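Side-chain contacts in MlnE (Bacillus amyloliquefaciens subsp. plantarum, PDB 5D2E), which contributes to a macrolactin polyketide assembly line, the crystallised piece being its N-terminal B-type ketoreductase, which binds NADP: residues Ala210-Met215 with Gln223-Val228; Leu288-Leu293 with Val299-Thr304; Glu326-Pro331 with Gln349-Leu354. All coordinates share one frame; numbering follows the deposited sequence.

In the fold
The three contacts follow one another along the chain. Interaction 1 lies in the N-terminal half, where strand 205-214 meets helix 222-233. Interactions 2 and 3 fall in the KR domain, on the opposite side of the chain's centre, with interaction 1 about 46 Å and 48 Å away between centres. Interactions 2 and 3 are only about 11 Å apart by the same measure, because strands 300-304 and 326-329 are parallel neighbours: Leu301 N approaches Glu326 O at 2.8 Å, probably as a hydrogen bond. Helices 284-296 and 337-351 pack on opposite faces of this sheet, so interactions 2 and 3 help build the layered NADP-binding KR domain, while interaction 1 belongs to a separate N-terminal region.

Interaction 1. Residues Ala210-Met215 with Gln223-Val228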
ATOM      1  N   ALA A 210      -6.518   0.184  13.232  1.00 28.53           N
ATOM      2  CA  ALA A 210      -6.090  -0.730  14.296  1.00 25.91           C
ATOM      3  C   ALA A 210      -6.309  -2.192  13.809  1.00 26.90           C
ATOM      4  O   ALA A 210      -7.391  -2.544  13.355  1.00 26.95           O
ATOM      5  CB  ALA A 210      -6.805  -0.464  15.584  1.00 29.59           C
ATOM      6  N   GLU A 211      -5.240  -2.976  13.875  1.00 25.03           N
ATOM      7  CA  GLU A 211      -5.252  -4.366  13.576  1.00 24.27           C
ATOM      8  C   GLU A 211      -5.550  -5.097  14.890  1.00 26.48           C
ATOM      9  O   GLU A 211      -4.990  -4.777  15.988  1.00 24.77           O
ATOM     10  CB  GLU A 211      -3.892  -4.812  13.029  1.00 24.95           C
ATOM     11  CG  GLU A 211      -3.795  -6.303  12.792  1.00 26.99           C
ATOM     12  CD  GLU A 211      -2.482  -6.748  12.145  1.00 29.80           C
ATOM     13  OE1 GLU A 211      -1.995  -5.992  11.359  1.00 33.27           O
ATOM     14  OE2 GLU A 211      -2.002  -7.862  12.344  1.00 30.51           O
ATOM     15  N   LEU A 212      -6.508  -5.977  14.808  1.00 23.61           N
ATOM     16  CA  LEU A 212      -6.899  -6.795  15.963  1.00 28.95           C
ATOM     17  C   LEU A 212      -6.353  -8.200  15.720  1.00 25.52           C
ATOM     18  O   LEU A 212      -7.001  -9.034  15.051  1.00 26.66           O
ATOM     19  CB  LEU A 212      -8.427  -6.787  16.155  1.00 25.90           C
ATOM     20  CG  LEU A 212      -9.092  -5.406  16.215  1.00 28.58           C
ATOM     21  CD1 LEU A 212     -10.590  -5.512  16.082  1.00 31.49           C
ATOM     22  CD2 LEU A 212      -8.717  -4.678  17.476  1.00 30.39           C
ATOM     23  N   LYS A 213      -5.158  -8.463  16.238  1.00 26.93           N
ATOM     24  CA  LYS A 213      -4.498  -9.741  15.955  1.00 28.39           C
ATOM     25  C   LYS A 213      -4.683 -10.750  17.090  1.00 26.01           C
ATOM     26  O   LYS A 213      -4.143 -10.571  18.177  1.00 25.85           O
ATOM     27  CB  LYS A 213      -3.010  -9.564  15.681  1.00 29.10           C
ATOM     28  CG  LYS A 213      -2.365 -10.868  15.235  1.00 26.87           C
ATOM     29  CD  LYS A 213      -1.042 -10.776  14.545  1.00 33.73           C
ATOM     30  CE  LYS A 213       0.006 -10.085  15.329  1.00 35.23           C
ATOM     31  NZ  LYS A 213       1.205  -9.954  14.380  1.00 35.43           N
ATOM     32  N   SER A 214      -5.455 -11.778  16.817  1.00 25.83           N
ATOM     33  CA  SER A 214      -5.533 -12.937  17.689  1.00 26.36           C
ATOM     34  C   SER A 214      -4.227 -13.727  17.637  1.00 26.60           C
ATOM     35  O   SER A 214      -3.719 -14.006  16.582  1.00 28.71           O
ATOM     36  CB  SER A 214      -6.621 -13.850  17.186  1.00 28.99           C
ATOM     37  OG  SER A 214      -7.811 -13.176  17.494  1.00 31.55           O
ATOM     38  N   MET A 215      -3.754 -14.157  18.778  1.00 25.89           N
ATOM     39  CA  MET A 215      -2.592 -15.025  18.843  1.00 28.60           C
ATOM     40  C   MET A 215      -3.032 -16.476  19.168  1.00 30.18           C
ATOM     41  O   MET A 215      -4.133 -16.688  19.719  1.00 31.03           O
ATOM     42  CB  MET A 215      -1.675 -14.494  19.933  1.00 29.33           C
ATOM     43  CG  MET A 215      -1.166 -13.067  19.706  1.00 31.28           C
ATOM     44  SD  MET A 215      -0.346 -12.810  18.165  1.00 30.25           S
ATOM     45  CE  MET A 215       1.319 -13.421  18.545  1.00 32.07           C
ATOM     46  N   GLN A 223     -15.040  -8.507  24.109  1.00 30.05           N
ATOM     47  CA  GLN A 223     -14.657  -7.547  25.094  1.00 30.41           C
ATOM     48  C   GLN A 223     -13.296  -6.937  24.851  1.00 32.72           C
ATOM     49  O   GLN A 223     -13.124  -5.754  25.135  1.00 29.91           O
ATOM     50  CB  GLN A 223     -14.729  -8.133  26.521  1.00 33.56           C
ATOM     51  CG  GLN A 223     -14.419  -7.139  27.609  1.00 33.13           C
ATOM     52  CD  GLN A 223     -15.456  -5.999  27.698  1.00 34.87           C
ATOM     53  OE1 GLN A 223     -16.694  -6.223  27.577  1.00 35.38           O
ATOM     54  NE2 GLN A 223     -14.960  -4.753  27.885  1.00 32.47           N
ATOM     55  N   HIS A 224     -12.297  -7.721  24.437  1.00 32.65           N
ATOM     56  CA  HIS A 224     -10.966  -7.128  24.160  1.00 34.47           C
ATOM     57  C   HIS A 224     -11.069  -6.094  23.012  1.00 28.85           C
ATOM     58  O   HIS A 224     -10.412  -5.066  23.018  1.00 29.68           O
ATOM     59  CB  HIS A 224      -9.930  -8.190  23.751  1.00 38.96           C
ATOM     60  CG  HIS A 224      -9.331  -8.976  24.884  1.00 51.46           C
ATOM     61  ND1 HIS A 224      -9.357 -10.362  24.922  1.00 57.84           N
ATOM     62  CD2 HIS A 224      -8.634  -8.589  25.980  1.00 61.26           C
ATOM     63  CE1 HIS A 224      -8.751 -10.786  26.018  1.00 56.32           C
ATOM     64  NE2 HIS A 224      -8.288  -9.735  26.670  1.00 57.34           N
ATOM     65  N   ILE A 225     -11.940  -6.346  22.056  1.00 29.84           N
ATOM     66  CA  ILE A 225     -12.159  -5.381  20.981  1.00 27.24           C
ATOM     67  C   ILE A 225     -12.725  -4.065  21.549  1.00 28.27           C
ATOM     68  O   ILE A 225     -12.237  -2.965  21.259  1.00 29.26           O
ATOM     69  CB  ILE A 225     -13.038  -5.940  19.894  1.00 27.32           C
ATOM     70  CG1 ILE A 225     -12.379  -7.155  19.264  1.00 27.09           C
ATOM     71  CG2 ILE A 225     -13.240  -4.843  18.833  1.00 28.60           C
ATOM     72  CD1 ILE A 225     -13.174  -7.867  18.200  1.00 28.38           C
ATOM     73  N   ALA A 226     -13.742  -4.179  22.404  1.00 27.37           N
ATOM     74  CA  ALA A 226     -14.303  -3.028  23.011  1.00 26.01           C
ATOM     75  C   ALA A 226     -13.281  -2.304  23.733  1.00 25.21           C
ATOM     76  O   ALA A 226     -13.287  -1.034  23.761  1.00 26.91           O
ATOM     77  CB  ALA A 226     -15.433  -3.392  23.934  1.00 28.31           C
ATOM     78  N   ASP A 227     -12.405  -3.048  24.435  1.00 26.90           N
ATOM     79  CA  ASP A 227     -11.363  -2.347  25.165  1.00 27.09           C
ATOM     80  C   ASP A 227     -10.371  -1.602  24.291  1.00 28.28           C
ATOM     81  O   ASP A 227      -9.858  -0.568  24.668  1.00 28.41           O
ATOM     82  CB  ASP A 227     -10.648  -3.312  26.122  1.00 32.68           C
ATOM     83  CG  ASP A 227     -11.579  -3.747  27.313  1.00 37.69           C
ATOM     84  OD1 ASP A 227     -12.420  -2.940  27.797  1.00 38.30           O
ATOM     85  OD2 ASP A 227     -11.487  -4.915  27.655  1.00 43.67           O
ATOM     86  N   VAL A 228     -10.062  -2.167  23.146  1.00 26.80           N
ATOM     87  CA  VAL A 228      -9.197  -1.454  22.162  1.00 28.03           C
ATOM     88  C   VAL A 228      -9.854  -0.196  21.650  1.00 26.80           C
ATOM     89  O   VAL A 228      -9.225   0.861  21.592  1.00 26.70           O
ATOM     90  CB  VAL A 228      -8.823  -2.362  20.987  1.00 28.76           C
ATOM     91  CG1 VAL A 228      -8.194  -1.548  19.860  1.00 31.61           C
ATOM     92  CG2 VAL A 228      -7.879  -3.422  21.466  1.00 30.01           C
TER
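Between these segments Leu212 makes every side-chain contact closer than 4.5 Å, its two methyls divided between Ile225 and Val228. The leucine lies roughly perpendicular to the isoleucine. Three near-equal distances place CD1 of Leu212 against the branch of the isoleucine: 3.9 Å from Ile225 CG2, 4.0 Å from Ile225 CG1 and 4.1 Å from Ile225 CD1. Toward Val228 the geometry differs: leucine and valine run alongside one another, pointing opposite ways, and only one methyl from each meets, Leu212 CD2 to Val228 CG1 at 4.0 Å. Val228 offers that methyl because chi1 of 168° holds CG1 anti to its backbone N. Ile225 and Val228 are three residues apart, about one helical turn, which explains how one leucine can span both. All three are buried, and no hydrogen bond crosses between the segments. On another side of the helix, Gln223 NE2 binds Asp227 OD1 at 3.1 Å; Gln223 NE2 also bonds Gln76 OE1, and Asp227 OD1 meets Gln76 NE2 only weakly. A parallel strand with the following helix packed on it is consistent with a Rossmann-like fold, the clan to which this region's sequence family belongs. Strand 205-214 runs between strands 171-180 and 242-245; Leu212 also touches Leu176, Val228 touches Tyr245, and Ala226 packs on helix 70-76 through Met73 and Gln76.

Interaction 2. Residues Leu288-Leu293 with Val299-Thr304; sequences LFAEYL and VKLILT
Ala290 meets two leucines of the strand, Leu301 and Leu303, and this is where helix and strand come closest. Its CB lies 3.9 Å from Leu303 CD2 and 4.2 Å from Leu301 CD1, while Leu301 CD1 also rests 3.6 Å from the backbone oxygen, Ala290 O. One alanine is thus touched at both methyl and carbonyl, and its small size is consistent with the close approach, 7.3 Å between Ala290 CA and Leu301 CA. Leu301 extends to this point with chi1 of -67°, which sets CG opposite its own carbonyl carbon. Leu303 starts out across the line to the helix, and its CD2 branch then turns in to the alanine. Toward the helix C-terminus the fit is looser. There Val299 CG2, wedged between its own backbone N and carbonyl carbon, comes no nearer than 4.1 Å to Leu293 O, and Leu293 CD1 lies 4.5 Å from Leu301 CD2. Val270 touches both Leu293 and Val299. Glu291, partly exposed, starts its side chain away from the strand and marks the more solvent-facing side. The contact packs the helix of the beta-alpha-beta crossover 275-279, 284-296, 300-304 on its second strand. With no hydrogen bond between the segments, this helix, whose first residues Gly284 and Leu285 bind NADP, is held here by van der Waals and hydrophobic contact, including a methyl resting on a carbonyl oxygen.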
ATOM      1  N   LEU A 288      14.240   2.356 -17.711  1.00 27.17           N
ATOM      2  CA  LEU A 288      15.460   2.797 -17.104  1.00 31.05           C
ATOM      3  C   LEU A 288      16.108   1.583 -16.414  1.00 32.03           C
ATOM      4  O   LEU A 288      17.278   1.339 -16.589  1.00 29.94           O
ATOM      5  CB  LEU A 288      15.172   3.858 -16.070  1.00 32.15           C
ATOM      6  CG  LEU A 288      16.363   4.417 -15.310  1.00 38.53           C
ATOM      7  CD1 LEU A 288      17.042   5.370 -16.278  1.00 46.38           C
ATOM      8  CD2 LEU A 288      16.063   5.171 -14.028  1.00 42.84           C
ATOM      9  N   PHE A 289      15.327   0.802 -15.688  1.00 28.84           N
ATOM     10  CA  PHE A 289      15.818  -0.487 -15.167  1.00 29.52           C
ATOM     11  C   PHE A 289      16.148  -1.546 -16.236  1.00 28.32           C
ATOM     12  O   PHE A 289      17.119  -2.325 -16.082  1.00 29.59           O
ATOM     13  CB  PHE A 289      14.879  -1.050 -14.062  1.00 30.22           C
ATOM     14  CG  PHE A 289      15.068  -0.332 -12.767  1.00 30.33           C
ATOM     15  CD1 PHE A 289      14.450   0.880 -12.521  1.00 28.52           C
ATOM     16  CD2 PHE A 289      15.948  -0.825 -11.822  1.00 32.59           C
ATOM     17  CE1 PHE A 289      14.670   1.584 -11.331  1.00 29.98           C
ATOM     18  CE2 PHE A 289      16.140  -0.143 -10.642  1.00 34.91           C
ATOM     19  CZ  PHE A 289      15.530   1.069 -10.403  1.00 31.95           C
ATOM     20  N   ALA A 290      15.417  -1.596 -17.327  1.00 27.15           N
ATOM     21  CA  ALA A 290      15.776  -2.601 -18.350  1.00 31.60           C
ATOM     22  C   ALA A 290      17.200  -2.313 -18.900  1.00 31.14           C
ATOM     23  O   ALA A 290      18.008  -3.227 -19.027  1.00 32.10           O
ATOM     24  CB  ALA A 290      14.772  -2.661 -19.485  1.00 34.28           C
ATOM     25  N   GLU A 291      17.513  -1.058 -19.155  1.00 32.35           N
ATOM     26  CA  GLU A 291      18.850  -0.725 -19.656  1.00 35.09           C
ATOM     27  C   GLU A 291      19.900  -1.053 -18.586  1.00 38.25           C
ATOM     28  O   GLU A 291      20.969  -1.568 -18.888  1.00 33.48           O
ATOM     29  CB  GLU A 291      19.031   0.756 -19.955  1.00 38.10           C
ATOM     30  CG  GLU A 291      18.182   1.371 -21.028  1.00 46.69           C
ATOM     31  CD  GLU A 291      18.568   2.839 -21.227  1.00 55.14           C
ATOM     32  OE1 GLU A 291      18.559   3.661 -20.248  1.00 59.24           O
ATOM     33  OE2 GLU A 291      18.885   3.138 -22.382  1.00 50.31           O
ATOM     34  N   TYR A 292      19.604  -0.697 -17.339  1.00 34.52           N
ATOM     35  CA  TYR A 292      20.485  -0.989 -16.224  1.00 34.62           C
ATOM     36  C   TYR A 292      20.817  -2.464 -16.120  1.00 34.32           C
ATOM     37  O   TYR A 292      22.023  -2.855 -15.982  1.00 34.71           O
ATOM     38  CB  TYR A 292      19.847  -0.503 -14.934  1.00 37.68           C
ATOM     39  CG  TYR A 292      20.706  -0.725 -13.695  1.00 38.27           C
ATOM     40  CD1 TYR A 292      21.792   0.101 -13.431  1.00 38.84           C
ATOM     41  CD2 TYR A 292      20.430  -1.748 -12.811  1.00 40.37           C
ATOM     42  CE1 TYR A 292      22.572  -0.072 -12.319  1.00 42.55           C
ATOM     43  CE2 TYR A 292      21.215  -1.917 -11.670  1.00 42.96           C
ATOM     44  CZ  TYR A 292      22.274  -1.067 -11.431  1.00 42.03           C
ATOM     45  OH  TYR A 292      23.093  -1.231 -10.317  1.00 48.62           O
ATOM     46  N   LEU A 293      19.792  -3.292 -16.260  1.00 33.73           N
ATOM     47  CA  LEU A 293      19.971  -4.764 -16.169  1.00 33.27           C
ATOM     48  C   LEU A 293      20.713  -5.347 -17.403  1.00 35.82           C
ATOM     49  O   LEU A 293      21.501  -6.285 -17.294  1.00 35.99           O
ATOM     50  CB  LEU A 293      18.652  -5.461 -16.065  1.00 33.85           C
ATOM     51  CG  LEU A 293      17.805  -5.216 -14.782  1.00 38.52           C
ATOM     52  CD1 LEU A 293      16.697  -6.264 -14.688  1.00 36.34           C
ATOM     53  CD2 LEU A 293      18.686  -5.224 -13.544  1.00 38.37           C
ATOM     54  N   VAL A 299      21.512 -10.750 -20.714  1.00 37.22           N
ATOM     55  CA  VAL A 299      20.262 -11.329 -20.283  1.00 35.52           C
ATOM     56  C   VAL A 299      19.223 -11.400 -21.340  1.00 38.44           C
ATOM     57  O   VAL A 299      19.410 -10.885 -22.447  1.00 35.07           O
ATOM     58  CB  VAL A 299      19.686 -10.533 -19.100  1.00 38.63           C
ATOM     59  CG1 VAL A 299      20.671 -10.560 -17.948  1.00 40.88           C
ATOM     60  CG2 VAL A 299      19.395  -9.078 -19.443  1.00 37.02           C
ATOM     61  N   LYS A 300      18.126 -12.065 -20.995  1.00 34.19           N
ATOM     62  CA  LYS A 300      16.893 -12.035 -21.748  1.00 34.37           C
ATOM     63  C   LYS A 300      15.839 -11.200 -21.001  1.00 38.29           C
ATOM     64  O   LYS A 300      15.548 -11.496 -19.837  1.00 31.79           O
ATOM     65  CB  LYS A 300      16.326 -13.437 -21.895  1.00 37.17           C
ATOM     66  CG  LYS A 300      17.445 -14.434 -22.234  1.00 43.15           C
ATOM     67  CD  LYS A 300      17.440 -14.794 -23.686  1.00 50.56           C
ATOM     68  CE  LYS A 300      17.938 -16.241 -23.831  1.00 57.34           C
ATOM     69  NZ  LYS A 300      19.346 -16.244 -23.369  1.00 51.30           N
ATOM     70  N   LEU A 301      15.308 -10.153 -21.649  1.00 34.54           N
ATOM     71  CA  LEU A 301      14.334  -9.267 -21.004  1.00 34.86           C
ATOM     72  C   LEU A 301      12.986  -9.346 -21.668  1.00 35.34           C
ATOM     73  O   LEU A 301      12.903  -9.270 -22.905  1.00 29.74           O
ATOM     74  CB  LEU A 301      14.845  -7.856 -21.116  1.00 33.25           C
ATOM     75  CG  LEU A 301      16.095  -7.577 -20.330  1.00 33.55           C
ATOM     76  CD1 LEU A 301      16.710  -6.210 -20.599  1.00 39.55           C
ATOM     77  CD2 LEU A 301      15.837  -7.735 -18.873  1.00 38.90           C
ATOM     78  N   ILE A 302      11.909  -9.451 -20.890  1.00 31.47           N
ATOM     79  CA  ILE A 302      10.544  -9.321 -21.450  1.00 31.21           C
ATOM     80  C   ILE A 302       9.905  -8.101 -20.840  1.00 32.61           C
ATOM     81  O   ILE A 302       9.891  -7.980 -19.622  1.00 28.19           O
ATOM     82  CB  ILE A 302       9.718 -10.522 -21.127  1.00 33.18           C
ATOM     83  CG1 ILE A 302      10.365 -11.775 -21.705  1.00 33.36           C
ATOM     84  CG2 ILE A 302       8.277 -10.341 -21.625  1.00 33.25           C
ATOM     85  CD1 ILE A 302      11.361 -12.441 -20.787  1.00 35.90           C
ATOM     86  N   LEU A 303       9.576  -7.110 -21.670  1.00 32.03           N
ATOM     87  CA  LEU A 303       8.956  -5.834 -21.215  1.00 30.44           C
ATOM     88  C   LEU A 303       7.500  -6.002 -21.514  1.00 31.57           C
ATOM     89  O   LEU A 303       7.153  -6.497 -22.616  1.00 29.66           O
ATOM     90  CB  LEU A 303       9.479  -4.663 -22.043  1.00 31.53           C
ATOM     91  CG  LEU A 303      10.997  -4.433 -22.176  1.00 34.66           C
ATOM     92  CD1 LEU A 303      11.377  -3.120 -22.836  1.00 35.85           C
ATOM     93  CD2 LEU A 303      11.674  -4.531 -20.816  1.00 33.72           C
ATOM     94  N   THR A 304       6.634  -5.672 -20.531  1.00 29.05           N
ATOM     95  CA  THR A 304       5.209  -5.832 -20.690  1.00 32.42           C
ATOM     96  C   THR A 304       4.513  -4.546 -20.334  1.00 29.55           C
ATOM     97  O   THR A 304       4.902  -3.832 -19.409  1.00 33.55           O
ATOM     98  CB  THR A 304       4.651  -7.047 -19.898  1.00 36.23           C
ATOM     99  OG1 THR A 304       5.330  -8.224 -20.323  1.00 46.98           O
ATOM    100  CG2 THR A 304       3.275  -7.264 -20.230  1.00 36.72           C
TER

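Interaction 3. Residues Glu326-Pro331 with Gln349-Leu354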
ATOM      1  N   GLU A 326      18.804 -10.008 -25.195  1.00 33.97           N
ATOM      2  CA  GLU A 326      17.740 -10.384 -26.074  1.00 36.75           C
ATOM      3  C   GLU A 326      16.456  -9.779 -25.415  1.00 41.14           C
ATOM      4  O   GLU A 326      16.307  -9.866 -24.206  1.00 41.89           O
ATOM      5  CB  GLU A 326      17.723 -11.877 -26.101  1.00 38.71           C
ATOM      6  CG  GLU A 326      16.708 -12.487 -27.011  1.00 47.59           C
ATOM      7  CD  GLU A 326      16.918 -14.009 -27.110  1.00 51.95           C
ATOM      8  OE1 GLU A 326      18.011 -14.519 -26.788  1.00 54.02           O
ATOM      9  OE2 GLU A 326      15.982 -14.689 -27.529  1.00 57.09           O
ATOM     10  N   ALA A 327      15.556  -9.173 -26.173  1.00 37.34           N
ATOM     11  CA  ALA A 327      14.463  -8.407 -25.548  1.00 34.98           C
ATOM     12  C   ALA A 327      13.203  -8.520 -26.345  1.00 37.50           C
ATOM     13  O   ALA A 327      13.222  -8.342 -27.572  1.00 36.07           O
ATOM     14  CB  ALA A 327      14.879  -6.932 -25.437  1.00 35.06           C
ATOM     15  N   LEU A 328      12.092  -8.823 -25.686  1.00 32.74           N
ATOM     16  CA  LEU A 328      10.814  -8.863 -26.314  1.00 30.59           C
ATOM     17  C   LEU A 328       9.905  -7.830 -25.639  1.00 31.87           C
ATOM     18  O   LEU A 328      10.125  -7.455 -24.462  1.00 31.85           O
ATOM     19  CB  LEU A 328      10.184 -10.223 -26.146  1.00 35.54           C
ATOM     20  CG  LEU A 328      11.025 -11.349 -26.735  1.00 43.99           C
ATOM     21  CD1 LEU A 328      10.230 -12.618 -26.523  1.00 44.04           C
ATOM     22  CD2 LEU A 328      11.240 -11.073 -28.214  1.00 47.75           C
ATOM     23  N   TYR A 329       8.949  -7.319 -26.406  1.00 30.10           N
ATOM     24  CA  TYR A 329       7.827  -6.557 -25.864  1.00 29.36           C
ATOM     25  C   TYR A 329       6.600  -7.400 -26.039  1.00 33.42           C
ATOM     26  O   TYR A 329       6.179  -7.677 -27.130  1.00 34.00           O
ATOM     27  CB  TYR A 329       7.628  -5.209 -26.528  1.00 30.23           C
ATOM     28  CG  TYR A 329       6.446  -4.452 -25.964  1.00 30.48           C
ATOM     29  CD1 TYR A 329       6.517  -3.865 -24.687  1.00 31.58           C
ATOM     30  CD2 TYR A 329       5.241  -4.351 -26.670  1.00 34.28           C
ATOM     31  CE1 TYR A 329       5.395  -3.202 -24.134  1.00 31.65           C
ATOM     32  CE2 TYR A 329       4.129  -3.681 -26.118  1.00 32.21           C
ATOM     33  CZ  TYR A 329       4.220  -3.084 -24.856  1.00 32.71           C
ATOM     34  OH  TYR A 329       3.149  -2.431 -24.260  1.00 31.37           O
ATOM     35  N   VAL A 330       5.946  -7.718 -24.938  1.00 33.85           N
ATOM     36  CA  VAL A 330       4.808  -8.581 -24.984  1.00 34.65           C
ATOM     37  C   VAL A 330       3.660  -7.860 -24.302  1.00 39.34           C
ATOM     38  O   VAL A 330       3.688  -7.690 -23.061  1.00 37.31           O
ATOM     39  CB  VAL A 330       5.164  -9.902 -24.250  1.00 37.87           C
ATOM     40  CG1 VAL A 330       3.968 -10.810 -24.157  1.00 41.77           C
ATOM     41  CG2 VAL A 330       6.355 -10.606 -24.933  1.00 39.97           C
ATOM     42  N   PRO A 331       2.655  -7.409 -25.094  1.00 38.56           N
ATOM     43  CA  PRO A 331       1.468  -6.727 -24.565  1.00 35.41           C
ATOM     44  C   PRO A 331       0.656  -7.639 -23.639  1.00 37.26           C
ATOM     45  O   PRO A 331       0.420  -8.787 -23.958  1.00 34.93           O
ATOM     46  CB  PRO A 331       0.643  -6.378 -25.801  1.00 37.90           C
ATOM     47  CG  PRO A 331       1.533  -6.557 -26.948  1.00 36.89           C
ATOM     48  CD  PRO A 331       2.614  -7.497 -26.570  1.00 36.58           C
ATOM     49  N   GLN A 349       7.802 -21.313 -21.924  1.00 49.56           N
ATOM     50  CA  GLN A 349       7.899 -21.951 -23.239  1.00 53.96           C
ATOM     51  C   GLN A 349       8.939 -21.303 -24.135  1.00 52.10           C
ATOM     52  O   GLN A 349       9.656 -21.986 -24.822  1.00 50.97           O
ATOM     53  CB  GLN A 349       6.531 -21.940 -23.931  1.00 58.70           C
ATOM     54  CG  GLN A 349       6.558 -22.141 -25.440  1.00 68.11           C
ATOM     55  CD  GLN A 349       5.465 -23.074 -25.932  1.00 77.01           C
ATOM     56  OE1 GLN A 349       4.593 -22.676 -26.704  1.00 75.16           O
ATOM     57  NE2 GLN A 349       5.511 -24.333 -25.479  1.00 83.23           N
ATOM     58  N   THR A 350       9.057 -19.995 -24.116  1.00 44.50           N
ATOM     59  CA  THR A 350      10.031 -19.295 -24.963  1.00 42.76           C
ATOM     60  C   THR A 350      11.478 -19.341 -24.444  1.00 49.88           C
ATOM     61  O   THR A 350      12.419 -19.465 -25.235  1.00 44.72           O
ATOM     62  CB  THR A 350       9.556 -17.866 -25.189  1.00 40.87           C
ATOM     63  OG1 THR A 350       8.237 -17.935 -25.787  1.00 41.91           O
ATOM     64  CG2 THR A 350      10.502 -17.084 -26.045  1.00 44.46           C
ATOM     65  N   PHE A 351      11.691 -19.226 -23.134  1.00 42.90           N
ATOM     66  CA  PHE A 351      13.044 -19.119 -22.632  1.00 44.23           C
ATOM     67  C   PHE A 351      13.367 -20.226 -21.651  1.00 39.93           C
ATOM     68  O   PHE A 351      14.483 -20.242 -21.153  1.00 41.00           O
ATOM     69  CB  PHE A 351      13.315 -17.753 -21.960  1.00 44.79           C
ATOM     70  CG  PHE A 351      13.235 -16.588 -22.890  1.00 43.32           C
ATOM     71  CD1 PHE A 351      14.232 -16.345 -23.821  1.00 44.79           C
ATOM     72  CD2 PHE A 351      12.188 -15.689 -22.812  1.00 47.56           C
ATOM     73  CE1 PHE A 351      14.156 -15.254 -24.674  1.00 50.60           C
ATOM     74  CE2 PHE A 351      12.123 -14.579 -23.645  1.00 47.58           C
ATOM     75  CZ  PHE A 351      13.102 -14.364 -24.589  1.00 49.64           C
ATOM     76  N   GLY A 352      12.414 -21.131 -21.384  1.00 43.08           N
ATOM     77  CA  GLY A 352      12.651 -22.259 -20.464  1.00 44.21           C
ATOM     78  C   GLY A 352      12.299 -21.950 -19.016  1.00 49.71           C
ATOM     79  O   GLY A 352      11.812 -22.820 -18.299  1.00 47.85           O
ATOM     80  N   GLU A 353      12.571 -20.723 -18.572  1.00 42.32           N
ATOM     81  CA  GLU A 353      12.237 -20.324 -17.182  1.00 44.24           C
ATOM     82  C   GLU A 353      12.285 -18.812 -16.964  1.00 36.30           C
ATOM     83  O   GLU A 353      12.736 -18.057 -17.832  1.00 39.82           O
ATOM     84  CB  GLU A 353      13.216 -20.965 -16.184  1.00 39.90           C
ATOM     85  CG  GLU A 353      14.642 -20.464 -16.315  1.00 42.09           C
ATOM     86  CD  GLU A 353      15.554 -21.259 -15.409  1.00 50.03           C
ATOM     87  OE1 GLU A 353      15.226 -22.452 -15.147  1.00 49.59           O
ATOM     88  OE2 GLU A 353      16.583 -20.695 -14.966  1.00 44.91           O
ATOM     89  N   LEU A 354      11.828 -18.407 -15.773  1.00 35.01           N
ATOM     90  CA  LEU A 354      11.848 -16.989 -15.336  1.00 33.01           C
ATOM     91  C   LEU A 354      12.671 -16.901 -14.080  1.00 30.47           C
ATOM     92  O   LEU A 354      12.457 -17.624 -13.146  1.00 33.32           O
ATOM     93  CB  LEU A 354      10.423 -16.486 -15.084  1.00 33.32           C
ATOM     94  CG  LEU A 354      10.247 -15.036 -14.653  1.00 32.48           C
ATOM     95  CD1 LEU A 354      10.804 -14.024 -15.645  1.00 29.32           C
ATOM     96  CD2 LEU A 354       8.763 -14.813 -14.479  1.00 33.86           C
TER
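Glu326 OE2 makes the shortest approach across this contact, 3.4 Å to Phe351 CE1, with Phe351 CZ next at 4.1 Å. No hydrogen bond joins the two segments; the carboxylate oxygen sits at the ring edge, near the ring plane, where it faces the slightly positive C-H rim, an approach that may be weakly favourable electrostatically. The two flat groups are strongly inclined, with 67° between their planes, and the side chains come from opposite directions. Glu326 reaches the ring because its chain is extended, CG lying anti to the backbone N at chi1 -178° and the next torsion also near trans.

Leu328, two residues further along the same side of the strand, supplies the apolar part. Its CD1 touches Phe351 CZ at 3.9 Å and Phe351 CE2 at 4.0 Å, an oblique approach to the ring. Thr350 also takes part: its CG2 lies 3.8 Å above the plane of the Phe351 ring, over the centre, and stands 4.5 Å from Leu328 CD1. The hydroxyl of Thr350 is bonded to Tyr346 O one turn back in the helix, which helps fix the methyl over the ring. Lys300 and Ile302 of the neighbouring strand touch Phe351 as well.

Immediately after the phenylalanine, Gly352 leaves helical angles with a phi of 90°, so the ring belongs to the last turn of helix 337-351. The contact lies at the surface, away from the NADP site, and joins that final turn to strand 326-329. Helix 337-351 covers one face of the parallel sheet and leads from strand 326-329 to strand 356-359, beyond strands 300-304 and 275-279, the crossover typical of the Rossmann-type fold of KR domains.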